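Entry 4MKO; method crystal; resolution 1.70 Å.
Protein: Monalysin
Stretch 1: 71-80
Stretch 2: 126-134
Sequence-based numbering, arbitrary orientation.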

ATOM      1  N   VAL A  71       6.399  -0.708 -35.442  1.00 11.54           N
ATOM      2  CA  VAL A  71       5.014  -0.754 -34.995  1.00 11.42           C
ATOM      3  C   VAL A  71       4.782   0.261 -33.877  1.00 17.16           C
ATOM      4  O   VAL A  71       5.523   0.276 -32.893  1.00 17.98           O
ATOM      5  N   THR A  72       3.787   1.138 -34.062  1.00 14.43           N
ATOM      6  CA  THR A  72       3.328   2.092 -33.061  1.00 14.46           C
ATOM      7  C   THR A  72       1.879   1.697 -32.754  1.00 18.40           C
ATOM      8  O   THR A  72       1.087   1.534 -33.686  1.00 19.03           O
ATOM      9  N   THR A  73       1.531   1.522 -31.464  1.00 13.75           N
ATOM     10  CA  THR A  73       0.157   1.155 -31.100  1.00 13.52           C
ATOM     11  C   THR A  73      -0.283   1.820 -29.803  1.00 17.52           C
ATOM     12  O   THR A  73       0.552   2.093 -28.941  1.00 15.93           O
ATOM     13  N   THR A  74      -1.594   2.050 -29.660  1.00 15.25           N
ATOM     14  CA  THR A  74      -2.160   2.564 -28.417  1.00 15.63           C
ATOM     15  C   THR A  74      -2.552   1.344 -27.588  1.00 20.55           C
ATOM     16  O   THR A  74      -3.563   0.696 -27.855  1.00 20.54           O
ATOM     17  N   LEU A  75      -1.715   1.001 -26.613  1.00 17.53           N
ATOM     18  CA  LEU A  75      -1.939  -0.143 -25.751  1.00 17.35           C
ATOM     19  C   LEU A  75      -2.958   0.164 -24.667  1.00 19.16           C
ATOM     20  O   LEU A  75      -2.815   1.161 -23.978  1.00 17.89           O
ATOM     21  N   SER A  76      -3.971  -0.703 -24.512  1.00 15.56           N
ATOM     22  CA  SER A  76      -4.995  -0.604 -23.467  1.00 15.74           C
ATOM     23  C   SER A  76      -4.681  -1.670 -22.421  1.00 19.59           C
ATOM     24  O   SER A  76      -4.393  -2.820 -22.771  1.00 19.79           O
ATOM     25  N   TYR A  77      -4.749  -1.303 -21.145  1.00 14.51           N
ATOM     26  CA  TYR A  77      -4.464  -2.251 -20.058  1.00 13.64           C
ATOM     27  C   TYR A  77      -5.317  -1.874 -18.876  1.00 16.92           C
ATOM     28  O   TYR A  77      -5.785  -0.732 -18.792  1.00 16.65           O
ATOM     29  N   GLN A  78      -5.516  -2.817 -17.959  1.00 14.26           N
ATOM     30  CA  GLN A  78      -6.355  -2.572 -16.804  1.00 14.35           C
ATOM     31  C   GLN A  78      -5.569  -2.154 -15.582  1.00 15.86           C
ATOM     32  O   GLN A  78      -4.672  -2.874 -15.149  1.00 17.09           O
ATOM     33  N   LEU A  79      -5.917  -1.001 -15.024  1.00 11.61           N
ATOM     34  CA  LEU A  79      -5.376  -0.554 -13.739  1.00 10.35           C
ATOM     35  C   LEU A  79      -6.527  -0.659 -12.751  1.00 14.86           C
ATOM     36  O   LEU A  79      -7.659  -0.951 -13.154  1.00 15.12           O
ATOM     37  N   THR A  80      -6.262  -0.452 -11.458  1.00 10.34           N
ATOM     38  CA  THR A  80      -7.330  -0.481 -10.459  1.00  9.13           C
ATOM     39  C   THR A  80      -7.265   0.729  -9.539  1.00 12.28           C
ATOM     40  O   THR A  80      -6.212   1.374  -9.406  1.00 11.01           O
ATOM     41  N   PHE A 126     -10.222  -0.142 -14.262  1.00 15.62           N
ATOM     42  CA  PHE A 126     -10.421   0.926 -15.245  1.00 15.28           C
ATOM     43  C   PHE A 126      -9.372   0.788 -16.319  1.00 18.98           C
ATOM     44  O   PHE A 126      -8.267   0.299 -16.052  1.00 17.95           O
ATOM     45  N   THR A 127      -9.724   1.204 -17.541  1.00 14.53           N
ATOM     46  CA  THR A 127      -8.840   1.119 -18.687  1.00 13.75           C
ATOM     47  C   THR A 127      -7.930   2.334 -18.735  1.00 16.39           C
ATOM     48  O   THR A 127      -8.396   3.474 -18.617  1.00 16.37           O
ATOM     49  N   ASP A 128      -6.642   2.082 -18.950  1.00 11.20           N
ATOM     50  CA  ASP A 128      -5.664   3.133 -19.159  1.00 11.34           C
ATOM     51  C   ASP A 128      -4.958   2.841 -20.481  1.00 14.55           C
ATOM     52  O   ASP A 128      -4.885   1.680 -20.895  1.00 14.76           O
ATOM     53  N   THR A 129      -4.522   3.889 -21.188  1.00 11.59           N
ATOM     54  CA  THR A 129      -3.846   3.691 -22.472  1.00 10.96           C
ATOM     55  C   THR A 129      -2.542   4.446 -22.523  1.00 14.50           C
ATOM     56  O   THR A 129      -2.435   5.504 -21.908  1.00 14.48           O
ATOM     57  N   THR A 130      -1.571   3.924 -23.295  1.00 11.19           N
ATOM     58  CA  THR A 130      -0.286   4.555 -23.589  1.00 10.80           C
ATOM     59  C   THR A 130       0.092   4.224 -25.035  1.00 15.81           C
ATOM     60  O   THR A 130       0.098   3.047 -25.415  1.00 15.49           O
ATOM     61  N   GLU A 131       0.424   5.256 -25.827  1.00 12.82           N
ATOM     62  CA  GLU A 131       0.888   5.032 -27.194  1.00 13.21           C
ATOM     63  C   GLU A 131       2.328   4.566 -27.049  1.00 16.40           C
ATOM     64  O   GLU A 131       3.117   5.216 -26.359  1.00 16.21           O
ATOM     65  N   MET A 132       2.633   3.382 -27.582  1.00 12.08           N
ATOM     66  CA  MET A 132       3.958   2.793 -27.456  1.00 12.13           C
ATOM     67  C   MET A 132       4.464   2.353 -28.825  1.00 17.24           C
ATOM     68  O   MET A 132       3.663   2.041 -29.714  1.00 17.27           O
ATOM     69  N   LYS A 133       5.788   2.292 -28.968  1.00 14.74           N
ATOM     70  CA  LYS A 133       6.466   1.917 -30.201  1.00 14.16           C
ATOM     71  C   LYS A 133       7.488   0.816 -29.943  1.00 17.77           C
ATOM     72  O   LYS A 133       8.193   0.835 -28.925  1.00 18.02           O
ATOM     73  N   GLY A 134       7.579  -0.121 -30.884  1.00 11.32           N
ATOM     74  CA  GLY A 134       8.582  -1.171 -30.804  1.00 11.00           C
ATOM     75  C   GLY A 134       9.888  -0.689 -31.417  1.00 17.57           C
ATOM     76  O   GLY A 134       9.981   0.464 -31.859  1.00 17.83           O
TER

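The most unusual feature of this contact is a buried tyrosine that reaches across the strand pair: the hydroxyl of Tyr 77 lies between two polar side chains of the partner strand, with OH 2.7 Å from OG1 of Thr 130 and 2.7 Å from OD2 of Asp 128. The first pair is a hydrogen bond in which either hydroxyl could donate; the second is a weak one, and which acceptor takes the tyrosine proton remains open. Chi1 of Tyr 77 is p (45°), and the ring lies across the strands and reaches over the partner strand, with the carbonyl oxygen of Asp 128 over one ring face and OG1 of Thr 130 at the edge, near the ring plane. Asp 128 is t and Thr 130 is m, and these rotamers place their oxygens within reach of the same phenol.

The strands 72-80 and 126-133 run antiparallel, and their backbone ladder fixes which side chains meet. Hydrogen bonds pair Thr 73 with Met 132, Leu 75 with Thr 130, Tyr 77 with Asp 128 and Leu 79 with Phe 126, all eight of these residues sharing one face of the sheet. Beyond the ladder's far end, N of Gly 134 donates to O of Val 71 at 2.9 Å.

On this face the apolar contacts flank the tyrosine cluster. The CA-to-CB bond of Phe 126 (p) points out onto this face, but its ring comes nearer the first strand, and the residue has the largest area covered by the opposing stretch. CB of Leu 79 lies over the ring face, 3.6 Å from CZ of Phe 126 and 4.0 Å from the ring centroid, a CH-pi contact; at the ring edge, O of Thr 80 approaches CE1 of Phe 126 to 3.6 Å. Leu 79 (m, t) also sets CD1 3.7 Å from CB of Asp 128, joining the phenylalanine to the polar cluster. Toward the other end, Leu 75 (t, p) brings CD2 3.8 Å from SD of Met 132, whose m, t, p chain extends back along the strand from its own bridge partner, Thr 73, to meet the leucine.

The opposite face carries Thr 72, Thr 74, Ser 76 and Gln 78 against Lys 133, Glu 131, Thr 129 and Thr 127, and all eight are exposed. Gln 78 folds through m, m so that NE2 donates to OG1 of Thr 127 (m) over 3.0 Å, a nearly linear bond between bridge partners. Next along, OG of Ser 76 (m) meets CG2 of Thr 129 (p) at 3.4 Å, a contact of oxygen with methyl. Thr 74 and Glu 131 are linked through a water, which lies 2.8 Å from OG1 of Thr 74 and donates to OE1 of Glu 131 at 2.7 Å; the extended t, t chain of the glutamate carries its carboxylate out to this site. Thr 72 (m) packs CG2 3.8 Å from CG of Glu 131 and OG1 3.4 Å from CG of Lys 133, whose all-t chain then leads away from the contact.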

ATOM      1  CB  VAL A  71       4.546  -2.194 -34.600  1.00 13.60           C
ATOM      2  CG1 VAL A  71       3.154  -2.185 -33.968  1.00 12.46           C
ATOM      3  CG2 VAL A  71       4.578  -3.132 -35.811  1.00 13.55           C
ATOM      4  CB  THR A  72       3.453   3.543 -33.569  1.00 22.26           C
ATOM      5  OG1 THR A  72       4.833   3.824 -33.795  1.00 22.79           O
ATOM      6  CG2 THR A  72       2.909   4.557 -32.566  1.00 23.75           C
ATOM      7  CB  THR A  73      -0.012  -0.389 -31.027  1.00 22.31           C
ATOM      8  OG1 THR A  73      -1.396  -0.718 -30.930  1.00 24.90           O
ATOM      9  CG2 THR A  73       0.749  -1.046 -29.853  1.00 20.73           C
ATOM     10  CB  THR A  74      -3.309   3.551 -28.695  1.00 22.79           C
ATOM     11  OG1 THR A  74      -2.772   4.647 -29.428  1.00 22.75           O
ATOM     12  CG2 THR A  74      -3.966   4.071 -27.409  1.00 21.89           C
ATOM     13  CB  LEU A  75      -0.598  -0.582 -25.117  1.00 18.01           C
ATOM     14  CG  LEU A  75      -0.611  -1.942 -24.425  1.00 24.60           C
ATOM     15  CD1 LEU A  75      -0.592  -3.086 -25.453  1.00 25.42           C
ATOM     16  CD2 LEU A  75       0.577  -2.087 -23.528  1.00 26.18           C
ATOM     17  CB  SER A  76      -6.389  -0.868 -24.034  1.00 18.05           C
ATOM     18  OG  SER A  76      -6.899   0.267 -24.709  1.00 24.96           O
ATOM     19  CB  TYR A  77      -2.960  -2.276 -19.687  1.00 13.75           C
ATOM     20  CG  TYR A  77      -2.344  -0.899 -19.565  1.00 13.55           C
ATOM     21  CD1 TYR A  77      -2.384  -0.198 -18.361  1.00 14.38           C
ATOM     22  CD2 TYR A  77      -1.786  -0.263 -20.673  1.00 13.76           C
ATOM     23  CE1 TYR A  77      -1.846   1.088 -18.254  1.00 14.31           C
ATOM     24  CE2 TYR A  77      -1.281   1.032 -20.587  1.00 13.91           C
ATOM     25  CZ  TYR A  77      -1.305   1.702 -19.375  1.00 17.14           C
ATOM     26  OH  TYR A  77      -0.792   2.979 -19.312  1.00 15.19           O
ATOM     27  CB  GLN A  78      -7.210  -3.817 -16.475  1.00 16.36           C
ATOM     28  CG  GLN A  78      -8.232  -4.214 -17.558  1.00 24.36           C
ATOM     29  CD  GLN A  78      -9.191  -3.097 -17.882  1.00 32.91           C
ATOM     30  OE1 GLN A  78     -10.026  -2.712 -17.061  1.00 32.29           O
ATOM     31  NE2 GLN A  78      -9.041  -2.508 -19.063  1.00 21.25           N
ATOM     32  CB  LEU A  79      -4.840   0.887 -13.813  1.00  9.72           C
ATOM     33  CG  LEU A  79      -3.661   1.159 -14.764  1.00 12.31           C
ATOM     34  CD1 LEU A  79      -3.239   2.620 -14.685  1.00 12.32           C
ATOM     35  CD2 LEU A  79      -2.443   0.267 -14.465  1.00 12.56           C
ATOM     36  CB  THR A  80      -7.315  -1.795  -9.644  1.00 15.94           C
ATOM     37  OG1 THR A  80      -6.115  -1.854  -8.867  1.00 13.15           O
ATOM     38  CG2 THR A  80      -7.458  -3.053 -10.511  1.00 14.85           C
ATOM     39  CB  PHE A 126     -10.444   2.338 -14.633  1.00 16.43           C
ATOM     40  CG  PHE A 126      -9.131   2.861 -14.110  1.00 17.34           C
ATOM     41  CD1 PHE A 126      -8.685   2.520 -12.835  1.00 18.44           C
ATOM     42  CD2 PHE A 126      -8.361   3.736 -14.869  1.00 19.05           C
ATOM     43  CE1 PHE A 126      -7.482   3.027 -12.343  1.00 19.03           C
ATOM     44  CE2 PHE A 126      -7.155   4.243 -14.376  1.00 21.31           C
ATOM     45  CZ  PHE A 126      -6.728   3.894 -13.109  1.00 18.95           C
ATOM     46  CB  THR A 127      -9.676   0.992 -19.991  1.00 22.59           C
ATOM     47  OG1 THR A 127     -10.602  -0.084 -19.834  1.00 22.31           O
ATOM     48  CG2 THR A 127      -8.813   0.756 -21.237  1.00 21.59           C
ATOM     49  CB  ASP A 128      -4.678   3.238 -17.984  1.00 13.27           C
ATOM     50  CG  ASP A 128      -3.821   4.481 -18.048  1.00 17.73           C
ATOM     51  OD1 ASP A 128      -4.387   5.579 -18.223  1.00 21.59           O
ATOM     52  OD2 ASP A 128      -2.583   4.360 -17.897  1.00 15.64           O
ATOM     53  CB  THR A 129      -4.750   4.132 -23.668  1.00 20.50           C
ATOM     54  OG1 THR A 129      -4.957   5.545 -23.623  1.00 20.29           O
ATOM     55  CG2 THR A 129      -6.099   3.389 -23.729  1.00 19.87           C
ATOM     56  CB  THR A 130       0.826   4.133 -22.594  1.00 14.84           C
ATOM     57  OG1 THR A 130       0.411   4.467 -21.270  1.00 14.54           O
ATOM     58  CG2 THR A 130       2.161   4.832 -22.872  1.00 12.52           C
ATOM     59  CB  GLU A 131       0.786   6.301 -28.061  1.00 15.06           C
ATOM     60  CG  GLU A 131       1.068   5.999 -29.525  1.00 25.24           C
ATOM     61  CD  GLU A 131       0.975   7.182 -30.468  1.00 50.61           C
ATOM     62  OE1 GLU A 131       0.062   7.185 -31.324  1.00 55.94           O
ATOM     63  OE2 GLU A 131       1.832   8.091 -30.374  1.00 39.46           O
ATOM     64  CB  MET A 132       3.905   1.577 -26.513  1.00 14.49           C
ATOM     65  CG  MET A 132       3.550   1.919 -25.072  1.00 17.91           C
ATOM     66  SD  MET A 132       3.315   0.410 -24.116  1.00 22.42           S
ATOM     67  CE  MET A 132       5.005  -0.164 -23.996  1.00 18.74           C
ATOM     68  CB  LYS A 133       7.169   3.156 -30.790  1.00 16.80           C
ATOM     69  CG  LYS A 133       7.695   2.981 -32.213  1.00 41.48           C
ATOM     70  CD  LYS A 133       8.354   4.256 -32.728  1.00 55.24           C
ATOM     71  CE  LYS A 133       8.887   4.089 -34.130  1.00 70.20           C
ATOM     72  NZ  LYS A 133       9.327   5.385 -34.714  1.00 80.46           N
TER
HETATM   73  O   HOH W   1      -1.276   4.840 -31.737  1.00 36.73           O